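Local coordinates for mitogen-activated protein kinase, putative (Map kinase-like protein) (Leishmania major, PDB 3PG1) that probably works as a MAP-family serine/threonine protein kinase, binding ATP and passing phosphate to hydroxyl side chains of its substrates, at residues A[255-258]-A[259-262]; A[303-306]-A[307-310]. All coordinates share one frame; numbering follows the deposited sequence.

Both contacts lie within the protein kinase domain, in the lobe opposite the five-stranded antiparallel sheet. Following the chain from the N terminus, contact 1 (255-262) is the short helix 255-260, after helix 239-250, with the turn that ends it. Contact 2 (303-310) closes the loop between helices 291-300 and 311-315. They follow in series, neither nesting nor crossing, and their centres are about 13 Å apart. Their side chains meet: Asp257 forms a salt bridge with Arg307, and Asn304 probably hydrogen-bonds to the same carboxylate. Through Arg308 and Glu203, contact 2 is further tied to helix 202-205, next to helix 214-229.

Contact 1 of 2, residues A[255-258]-A[259-262]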
ATOM      1  N   ILE A 255      -0.269  28.239  12.635  1.00 43.65           N
ATOM      2  CA  ILE A 255       0.540  28.576  11.448  1.00 44.80           C
ATOM      3  C   ILE A 255       1.981  28.061  11.593  1.00 47.45           C
ATOM      4  O   ILE A 255       2.570  27.599  10.612  1.00 44.03           O
ATOM      5  CB  ILE A 255       0.477  30.087  11.025  1.00 50.55           C
ATOM      6  CG1 ILE A 255       1.355  30.415   9.773  1.00 51.75           C
ATOM      7  CG2 ILE A 255       0.853  31.019  12.178  1.00 54.05           C
ATOM      8  CD1 ILE A 255       1.079  29.539   8.401  1.00 61.18           C
ATOM      9  N   GLU A 256       2.513  28.092  12.829  1.00 46.32           N
ATOM     10  CA  GLU A 256       3.862  27.603  13.125  1.00 48.30           C
ATOM     11  C   GLU A 256       3.984  26.132  12.785  1.00 51.88           C
ATOM     12  O   GLU A 256       5.001  25.723  12.217  1.00 51.88           O
ATOM     13  CB  GLU A 256       4.263  27.900  14.579  1.00 51.11           C
ATOM     14  CG  GLU A 256       4.344  29.392  14.886  1.00 60.88           C
ATOM     15  CD  GLU A 256       3.087  30.071  15.405  1.00 89.12           C
ATOM     16  OE1 GLU A 256       3.184  31.251  15.819  1.00 81.21           O
ATOM     17  OE2 GLU A 256       2.007  29.436  15.402  1.00 87.99           O
ATOM     18  N   ASP A 257       2.897  25.352  13.013  1.00 47.65           N
ATOM     19  CA  ASP A 257       2.881  23.929  12.665  1.00 45.51           C
ATOM     20  C   ASP A 257       2.762  23.712  11.159  1.00 47.78           C
ATOM     21  O   ASP A 257       3.394  22.812  10.629  1.00 48.44           O
ATOM     22  CB  ASP A 257       1.800  23.164  13.461  1.00 46.81           C
ATOM     23  CG  ASP A 257       2.041  23.088  14.976  1.00 52.51           C
ATOM     24  OD1 ASP A 257       3.171  23.408  15.426  1.00 53.35           O
ATOM     25  OD2 ASP A 257       1.121  22.677  15.699  1.00 50.22           O
ATOM     26  N   VAL A 258       2.037  24.566  10.445  1.00 42.08           N
ATOM     27  CA  VAL A 258       1.924  24.453   8.991  1.00 41.00           C
ATOM     28  C   VAL A 258       3.300  24.665   8.326  1.00 45.75           C
ATOM     29  O   VAL A 258       3.690  23.889   7.449  1.00 45.59           O
ATOM     30  CB  VAL A 258       0.837  25.395   8.438  1.00 45.26           C
ATOM     31  CG1 VAL A 258       0.790  25.398   6.916  1.00 45.85           C
ATOM     32  CG2 VAL A 258      -0.522  25.046   9.014  1.00 44.73           C
ATOM     33  N   VAL A 259       4.039  25.692   8.755  1.00 42.07           N
ATOM     34  CA  VAL A 259       5.342  25.974   8.152  1.00 40.82           C
ATOM     35  C   VAL A 259       6.332  24.864   8.366  1.00 40.68           C
ATOM     36  O   VAL A 259       7.077  24.570   7.448  1.00 40.04           O
ATOM     37  CB  VAL A 259       5.914  27.418   8.305  1.00 46.51           C
ATOM     38  CG1 VAL A 259       4.820  28.466   8.480  1.00 46.27           C
ATOM     39  CG2 VAL A 259       6.967  27.511   9.393  1.00 46.83           C
ATOM     40  N   MET A 260       6.264  24.156   9.519  1.00 34.86           N
ATOM     41  CA  MET A 260       7.135  23.008   9.752  1.00 35.50           C
ATOM     42  C   MET A 260       6.873  21.785   8.834  1.00 38.09           C
ATOM     43  O   MET A 260       7.771  20.974   8.678  1.00 37.85           O
ATOM     44  CB  MET A 260       7.014  22.480  11.194  1.00 37.17           C
ATOM     45  CG  MET A 260       7.445  23.452  12.226  1.00 42.52           C
ATOM     46  SD  MET A 260       7.318  22.637  13.863  1.00 44.44           S
ATOM     47  CE  MET A 260       7.793  23.912  14.798  1.00 41.95           C
ATOM     48  N   PHE A 261       5.658  21.594   8.330  0.50 32.95           N
ATOM     49  CA  PHE A 261       5.467  20.406   7.505  0.50 30.75           C
ATOM     50  C   PHE A 261       4.891  20.703   6.111  0.50 37.12           C
ATOM     51  O   PHE A 261       4.035  19.969   5.610  0.50 36.78           O
ATOM     52  CB  PHE A 261       4.865  19.195   8.296  0.50 29.85           C
ATOM     53  CG  PHE A 261       3.651  19.528   9.120  0.50 27.58           C
ATOM     54  CD1 PHE A 261       2.375  19.463   8.567  0.50 27.83           C
ATOM     55  CD2 PHE A 261       3.779  19.967  10.431  0.50 24.32           C
ATOM     56  CE1 PHE A 261       1.253  19.817   9.313  0.50 25.77           C
ATOM     57  CE2 PHE A 261       2.648  20.348  11.162  0.50 24.06           C
ATOM     58  CZ  PHE A 261       1.396  20.300  10.589  0.50 19.48           C
ATOM     59  N   SER A 262       5.413  21.794   5.478  1.00 34.29           N
ATOM     60  CA  SER A 262       5.071  22.214   4.122  1.00 35.18           C
ATOM     61  C   SER A 262       6.332  22.500   3.358  1.00 39.48           C
ATOM     62  O   SER A 262       7.326  22.932   3.936  1.00 38.85           O
ATOM     63  CB  SER A 262       4.165  23.446   4.112  1.00 37.43           C
ATOM     64  OG  SER A 262       4.681  24.495   4.912  1.00 48.52           O
TER
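Val259 N donates to Ile255 O at 3.0 Å, nearly along the C=O axis, with an N-H...O angle of 163°, as in a regular alpha-helical turn. The helical spacing then slackens. Met260 N keeps only a weak bond to Glu256 O, and Phe261 N divides itself between a weak bond to Asp257 O and a tighter one to Val258 O, 3.1 Å away, three residues back. Ser262 OG completes the end of the turn by donating to Val258 O at 2.8 Å. Its first torsion of 51° sets the hydroxyl between the backbone N and the carbonyl carbon, the position from which Ser262 OG reaches Val258 O. The carbonyl oxygen of Val258 is thus gripped twice, Phe261 N and Ser262 OG arriving from opposite faces of its plane. This closing turn belongs to helix 255-260, which follows helix 239-250 and probably forms the first short helix of the insert that MAP kinases carry there. On the outer flank, Ile255 CD1 lies 3.9 Å from Val259 CG1, an apolar contact one helical turn apart. Val259 is tight against the backbone as well: CG1 comes 3.2 Å from Ile255 O, with chi1 at -26°, well off a staggered value. Met260 runs extended beyond CG, and that CG rests 3.3 Å from Glu256 O. Asp257 OD2 forms a salt bridge with Arg307 NH2 of the neighbouring loop. Phe261 is modelled in two conformers; in one, a ring face lies against the Asp257 carbonyl and Val258 CA, and Phe261 CE2 is 3.7 Å from Asp257 CB, though the very short approach to the carbonyl oxygen is doubtful. The ring also reaches Met206 and Asn304. Arg267 adds weak bonds to Val259 O and Ser262 OG.

Contact 2 of 2, residues A[303-306]-A[307-310]; sequences FNPQ and RRIS
One face of the Arg308 guanidinium is covered by Pro305, whose CA sits 3.7 Å from the plane, over its centre. Arg308 gets there with CG anti to the backbone N (chi1 -162°) and a bend at chi3 that brings the group against the proline. At the edge of the same group, Arg308 NH2 makes a weak bond to Phe303 O of 3.0 Å, bent to 124°. The backbone is a short 3-10 turn opened by an Asx turn: Asn304 OD1 accepts from Gln306 N at 2.9 Å. Two further bonds close it, Arg307 N to Asn304 O and Arg308 N to Pro305 O, the latter 3.1 Å long. Asn304 ND2 gives a hydrogen to Gln306 OE1 at 3.0 Å, with the acceptor almost in the Asn304 amide plane, so both ends of this amide are held by Gln306. Arg307 NH2 passes 3.6 Å from Asn304 ND2, the guanidinium turned 83° to the amide, and its salt bridge goes to Asp257 OD2. Outside the turn, Arg308 NE is bonded to Glu302 O, while NH1 hydrogen-bonds to Leu214 O and forms a salt bridge with Glu203 OE1. Glu203 ends the Ala201-Pro202-Glu203 (APE) motif of the kinase fold, and its salt bridge to an arginine here is a hallmark of that fold. Further along, Ile309 packs on Leu296 and Met217, and Ser310 caps helix 311-315, its OG bonded to Gln313 N.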
ATOM      1  N   PHE A 303      -3.773  16.813  12.447  1.00 23.43           N
ATOM      2  CA  PHE A 303      -3.216  17.533  11.291  1.00 24.06           C
ATOM      3  C   PHE A 303      -1.683  17.491  11.342  1.00 25.23           C
ATOM      4  O   PHE A 303      -1.014  17.221  10.342  1.00 22.89           O
ATOM      5  CB  PHE A 303      -3.698  19.000  11.334  1.00 26.86           C
ATOM      6  CG  PHE A 303      -3.372  19.781  10.083  1.00 27.85           C
ATOM      7  CD1 PHE A 303      -4.304  19.903   9.058  1.00 29.01           C
ATOM      8  CD2 PHE A 303      -2.115  20.364   9.912  1.00 29.50           C
ATOM      9  CE1 PHE A 303      -4.001  20.636   7.895  1.00 29.41           C
ATOM     10  CE2 PHE A 303      -1.802  21.073   8.734  1.00 31.43           C
ATOM     11  CZ  PHE A 303      -2.761  21.233   7.754  1.00 29.38           C
ATOM     12  N   ASN A 304      -1.131  17.741  12.513  1.00 23.01           N
ATOM     13  CA  ASN A 304       0.320  17.770  12.665  1.00 23.70           C
ATOM     14  C   ASN A 304       0.839  16.356  13.006  1.00 25.74           C
ATOM     15  O   ASN A 304       0.488  15.841  14.072  1.00 25.59           O
ATOM     16  CB  ASN A 304       0.696  18.787  13.776  1.00 26.29           C
ATOM     17  CG  ASN A 304       2.174  18.878  14.078  1.00 38.24           C
ATOM     18  OD1 ASN A 304       2.966  18.152  13.502  1.00 24.89           O
ATOM     19  ND2 ASN A 304       2.597  19.836  14.930  1.00 30.71           N
ATOM     20  N   PRO A 305       1.733  15.744  12.164  1.00 24.45           N
ATOM     21  CA  PRO A 305       2.273  14.397  12.483  1.00 23.19           C
ATOM     22  C   PRO A 305       3.023  14.296  13.814  1.00 22.96           C
ATOM     23  O   PRO A 305       3.037  13.218  14.415  1.00 22.52           O
ATOM     24  CB  PRO A 305       3.241  14.124  11.317  1.00 24.50           C
ATOM     25  CG  PRO A 305       3.578  15.441  10.815  1.00 27.78           C
ATOM     26  CD  PRO A 305       2.310  16.236  10.896  1.00 23.77           C
ATOM     27  N   GLN A 306       3.587  15.408  14.316  1.00 22.31           N
ATOM     28  CA  GLN A 306       4.291  15.377  15.621  1.00 24.06           C
ATOM     29  C   GLN A 306       3.325  14.974  16.763  1.00 29.35           C
ATOM     30  O   GLN A 306       3.813  14.504  17.767  1.00 29.86           O
ATOM     31  CB  GLN A 306       4.845  16.771  15.975  1.00 24.97           C
ATOM     32  CG  GLN A 306       5.795  17.269  14.890  1.00 28.04           C
ATOM     33  CD  GLN A 306       6.245  18.673  15.052  1.00 30.70           C
ATOM     34  OE1 GLN A 306       5.496  19.572  15.465  1.00 31.27           O
ATOM     35  NE2 GLN A 306       7.484  18.912  14.662  1.00 27.57           N
ATOM     36  N   ARG A 307       1.983  15.175  16.614  1.00 23.91           N
ATOM     37  CA  ARG A 307       0.978  14.847  17.660  1.00 23.96           C
ATOM     38  C   ARG A 307       0.128  13.654  17.251  1.00 25.70           C
ATOM     39  O   ARG A 307      -0.825  13.331  17.973  1.00 26.29           O
ATOM     40  CB  ARG A 307      -0.032  16.038  17.839  1.00 28.25           C
ATOM     41  CG  ARG A 307       0.514  17.305  18.396  1.00 37.23           C
ATOM     42  CD  ARG A 307      -0.538  18.417  18.508  1.00 28.46           C
ATOM     43  NE  ARG A 307      -0.014  19.636  17.863  1.00 48.93           N
ATOM     44  CZ  ARG A 307       0.731  20.554  18.468  1.00 60.75           C
ATOM     45  NH1 ARG A 307       0.973  20.475  19.770  1.00 64.83           N
ATOM     46  NH2 ARG A 307       1.207  21.582  17.788  1.00 49.63           N
ATOM     47  N   ARG A 308       0.378  13.088  16.073  1.00 20.41           N
ATOM     48  CA  ARG A 308      -0.391  11.966  15.499  1.00 20.24           C
ATOM     49  C   ARG A 308      -0.024  10.634  16.181  1.00 22.95           C
ATOM     50  O   ARG A 308       1.165  10.321  16.427  1.00 20.28           O
ATOM     51  CB  ARG A 308      -0.245  11.914  13.969  1.00 19.31           C
ATOM     52  CG  ARG A 308      -1.352  11.056  13.270  1.00 19.38           C
ATOM     53  CD  ARG A 308      -1.193  11.082  11.737  1.00 19.49           C
ATOM     54  NE  ARG A 308      -1.196  12.488  11.259  1.00 22.65           N
ATOM     55  CZ  ARG A 308      -0.442  12.970  10.266  1.00 23.64           C
ATOM     56  NH1 ARG A 308       0.332  12.156   9.557  1.00 18.46           N
ATOM     57  NH2 ARG A 308      -0.514  14.254   9.929  1.00 20.82           N
ATOM     58  N   ILE A 309      -1.047   9.870  16.513  1.00 19.24           N
ATOM     59  CA  ILE A 309      -0.858   8.626  17.280  1.00 19.31           C
ATOM     60  C   ILE A 309       0.005   7.621  16.481  1.00 24.59           C
ATOM     61  O   ILE A 309      -0.175   7.495  15.286  1.00 24.29           O
ATOM     62  CB  ILE A 309      -2.215   8.033  17.751  1.00 22.53           C
ATOM     63  CG1 ILE A 309      -2.026   6.896  18.815  1.00 21.36           C
ATOM     64  CG2 ILE A 309      -3.054   7.504  16.529  1.00 22.73           C
ATOM     65  CD1 ILE A 309      -3.385   6.425  19.491  1.00 20.84           C
ATOM     66  N   SER A 310       0.975   6.971  17.133  1.00 24.40           N
ATOM     67  CA  SER A 310       1.847   5.996  16.487  1.00 23.70           C
ATOM     68  C   SER A 310       1.099   4.665  16.286  1.00 23.38           C
ATOM     69  O   SER A 310       0.047   4.463  16.897  1.00 20.30           O
ATOM     70  CB  SER A 310       3.100   5.774  17.333  1.00 25.53           C
ATOM     71  OG  SER A 310       2.725   5.185  18.574  1.00 25.17           O
TER